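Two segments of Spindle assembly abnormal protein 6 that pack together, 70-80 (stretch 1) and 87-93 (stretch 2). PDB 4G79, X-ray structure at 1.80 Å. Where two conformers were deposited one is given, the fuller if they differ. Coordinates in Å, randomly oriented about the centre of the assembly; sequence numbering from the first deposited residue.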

# COMPACT_ATOMS: atom_id res chain seq x y z
N THR A 70 -1.00 -0.13 -22.57
CA THR A 70 -0.06 0.94 -22.84
C THR A 70 -0.33 2.05 -21.80
O THR A 70 -1.48 2.30 -21.44
N LEU A 71 0.73 2.68 -21.30
CA LEU A 71 0.65 3.75 -20.32
C LEU A 71 1.30 4.99 -20.85
O LEU A 71 2.51 4.97 -21.04
N ASN A 72 0.56 6.07 -20.98
CA ASN A 72 1.15 7.36 -21.36
C ASN A 72 1.37 8.19 -20.07
O ASN A 72 1.06 7.70 -18.98
N ASN A 73 1.92 9.43 -20.18
CA ASN A 73 2.18 10.23 -19.00
C ASN A 73 0.90 10.52 -18.20
O ASN A 73 0.93 10.48 -16.97
N GLU A 74 -0.19 10.85 -18.90
CA GLU A 74 -1.48 11.21 -18.28
C GLU A 74 -2.09 10.02 -17.51
O GLU A 74 -2.56 10.20 -16.38
N LYS A 75 -2.05 8.81 -18.10
CA LYS A 75 -2.59 7.59 -17.49
C LYS A 75 -1.73 7.19 -16.31
O LYS A 75 -2.26 6.77 -15.28
N TYR A 76 -0.41 7.39 -16.43
CA TYR A 76 0.52 7.15 -15.33
C TYR A 76 0.20 8.03 -14.12
O TYR A 76 0.36 7.57 -13.00
N GLN A 77 -0.19 9.31 -14.34
CA GLN A 77 -0.52 10.21 -13.22
C GLN A 77 -1.69 9.65 -12.40
O GLN A 77 -1.65 9.74 -11.17
N ILE A 78 -2.70 9.04 -13.06
CA ILE A 78 -3.84 8.40 -12.41
C ILE A 78 -3.31 7.19 -11.60
O ILE A 78 -3.63 7.05 -10.41
N LEU A 79 -2.47 6.36 -12.23
CA LEU A 79 -1.86 5.18 -11.61
C LEU A 79 -1.06 5.55 -10.36
O LEU A 79 -1.19 4.87 -9.34
N ALA A 80 -0.25 6.61 -10.44
CA ALA A 80 0.59 7.06 -9.33
C ALA A 80 -0.27 7.53 -8.14
O ALA A 80 0.03 7.21 -6.99
N VAL A 87 7.44 8.19 -7.74
CA VAL A 87 8.36 8.45 -8.87
C VAL A 87 7.55 9.01 -10.03
O VAL A 87 6.37 8.72 -10.16
N ASP A 88 8.19 9.81 -10.88
CA ASP A 88 7.52 10.36 -12.06
C ASP A 88 7.50 9.34 -13.20
O ASP A 88 8.10 8.26 -13.11
N PHE A 89 6.79 9.66 -14.28
CA PHE A 89 6.64 8.75 -15.40
C PHE A 89 7.98 8.33 -16.02
O PHE A 89 8.11 7.17 -16.35
N ASP A 90 8.96 9.24 -16.15
CA ASP A 90 10.30 8.99 -16.71
C ASP A 90 11.08 7.97 -15.87
O ASP A 90 11.76 7.09 -16.41
N ALA A 91 11.02 8.11 -14.55
CA ALA A 91 11.77 7.24 -13.64
C ALA A 91 11.05 5.90 -13.43
O ALA A 91 11.71 4.90 -13.14
N PHE A 92 9.73 5.87 -13.58
CA PHE A 92 8.93 4.68 -13.29
C PHE A 92 9.43 3.39 -13.96
O PHE A 92 9.59 2.43 -13.19
N PRO A 93 9.72 3.27 -15.29
CA PRO A 93 10.16 1.95 -15.80
C PRO A 93 11.52 1.53 -15.22
O PRO A 93 11.71 0.37 -14.91

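T70 lies in the strand and its side chain is out of reach of stretch 2. L71 points toward stretch 2. Its chi1 is off-rotamer at -103° and its chi2 is t, and CD1 sits 4.2 Å from F92 CE2, an apolar contact. Its carbonyl also serves the contact, with L71 O 3.4 Å from F89 CZ.

N72 points away and caps the helix. With chi1 p, N72 OD1 accepts from K75 N at 2.8 Å, which satisfies a backbone NH at the first turn. N73 (chi1 t) points sideways. Its backbone lies over one face of the F89 ring: N73 CA is 3.8 Å from the ring centroid, a CH-pi contact. N73 OD1 comes to 3.2 Å from F89 CB. The E74 and K75 side chains, both m at chi1, do not touch stretch 2.

Y76 is the centre of the packing on stretch 1. It points toward stretch 2 with chi1 t, which sets its ring against those of F89 and F92, both also t at chi1. Y76 CB touches F89 CD1 at 3.5 Å, and Y76 CE1 reaches F92 CG at 3.4 Å, with CE1 over one face of the F92 ring. Both ring pairs are oblique, with planes at 39° to F89 and 44° to F92. Y76 OH donates to V87 O at 2.7 Å, the one direct hydrogen bond between the stretches. The same OH lies 3.5 Å from V87 CG2.

Q77 starts sideways, but its m, m conformation brings the amide nearer. Q77 NE2 donates to N73 OD1 at 2.9 Å. Water 1 bridges the stretches, accepting from Q77 NE2 at 2.4 Å and from F89 N at 2.8 Å.

I78 is out of reach. L79 (t, p) points toward stretch 2 and places CD2 4.1 Å from F92 CZ. A80 also points toward it but makes no contact with it.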

# COMPACT_ATOMS: atom_id res chain seq x y z
CB THR A 70 -0.16 1.33 -24.34
OG1 THR A 70 1.01 1.99 -24.80
CG2 THR A 70 -1.42 2.10 -24.70
CB LEU A 71 1.41 3.33 -19.06
CG LEU A 71 0.68 2.86 -17.81
CD1 LEU A 71 1.69 2.74 -16.66
CD2 LEU A 71 -0.36 3.85 -17.35
CB ASN A 72 0.30 8.08 -22.43
CG ASN A 72 -1.11 8.46 -22.01
OD1 ASN A 72 -1.47 8.45 -20.83
ND2 ASN A 72 -1.91 8.87 -22.96
CB ASN A 73 2.88 11.52 -19.38
CG ASN A 73 3.27 12.36 -18.17
OD1 ASN A 73 3.85 11.86 -17.21
ND2 ASN A 73 2.92 13.62 -18.19
CB GLU A 74 -2.47 11.72 -19.34
CG GLU A 74 -2.04 13.04 -19.97
CD GLU A 74 -0.95 12.99 -21.03
OE1 GLU A 74 -0.61 11.88 -21.51
OE2 GLU A 74 -0.44 14.08 -21.38
CB LYS A 75 -2.72 6.46 -18.51
CG LYS A 75 -3.87 6.64 -19.48
CD LYS A 75 -3.97 5.50 -20.49
CE LYS A 75 -5.01 5.81 -21.54
NZ LYS A 75 -5.27 4.65 -22.44
CB TYR A 76 1.98 7.36 -15.74
CG TYR A 76 2.91 7.14 -14.57
CD1 TYR A 76 3.13 5.86 -14.07
CD2 TYR A 76 3.44 8.22 -13.87
CE1 TYR A 76 3.89 5.66 -12.92
CE2 TYR A 76 4.19 8.03 -12.70
CZ TYR A 76 4.42 6.74 -12.24
OH TYR A 76 5.21 6.54 -11.14
CB GLN A 77 -0.83 11.64 -13.69
CG GLN A 77 0.34 12.39 -14.36
CD GLN A 77 1.69 12.23 -13.69
OE1 GLN A 77 1.85 12.33 -12.47
NE2 GLN A 77 2.71 12.01 -14.50
CB ILE A 78 -4.94 7.98 -13.43
CG1 ILE A 78 -5.65 9.24 -14.00
CG2 ILE A 78 -5.96 7.03 -12.78
CD1 ILE A 78 -6.57 8.99 -15.23
CB LEU A 79 -0.95 4.43 -12.61
CG LEU A 79 -0.41 3.08 -12.11
CD1 LEU A 79 -1.42 1.98 -12.33
CD2 LEU A 79 0.93 2.73 -12.74
CB ALA A 80 1.52 8.17 -9.80
CB VAL A 87 9.20 7.19 -9.28
CG1 VAL A 87 10.15 6.78 -8.16
CG2 VAL A 87 8.32 6.00 -9.69
CB ASP A 88 8.20 11.69 -12.50
CG ASP A 88 9.70 11.58 -12.71
OD1 ASP A 88 10.14 10.62 -13.36
OD2 ASP A 88 10.42 12.51 -12.32
CB PHE A 89 5.72 9.39 -16.44
CG PHE A 89 5.45 8.59 -17.69
CD1 PHE A 89 4.93 7.30 -17.61
CD2 PHE A 89 5.71 9.13 -18.94
CE1 PHE A 89 4.65 6.57 -18.77
CE2 PHE A 89 5.46 8.39 -20.11
CZ PHE A 89 4.93 7.13 -20.02
CB ASP A 90 11.08 10.32 -16.77
CG ASP A 90 12.41 10.24 -17.49
OD1 ASP A 90 12.40 10.25 -18.73
OD2 ASP A 90 13.45 10.18 -16.80
CB ALA A 91 11.95 7.95 -12.31
CB PHE A 92 7.45 4.89 -13.63
CG PHE A 92 6.57 3.68 -13.42
CD1 PHE A 92 6.30 3.22 -12.13
CD2 PHE A 92 5.93 3.08 -14.49
CE1 PHE A 92 5.43 2.15 -11.93
CE2 PHE A 92 5.07 2.01 -14.29
CZ PHE A 92 4.84 1.53 -13.01
CB PRO A 93 10.24 2.17 -17.32
CG PRO A 93 10.41 3.66 -17.49
CD PRO A 93 9.58 4.25 -16.39
O HOH W 1 5.13 11.97 -14.17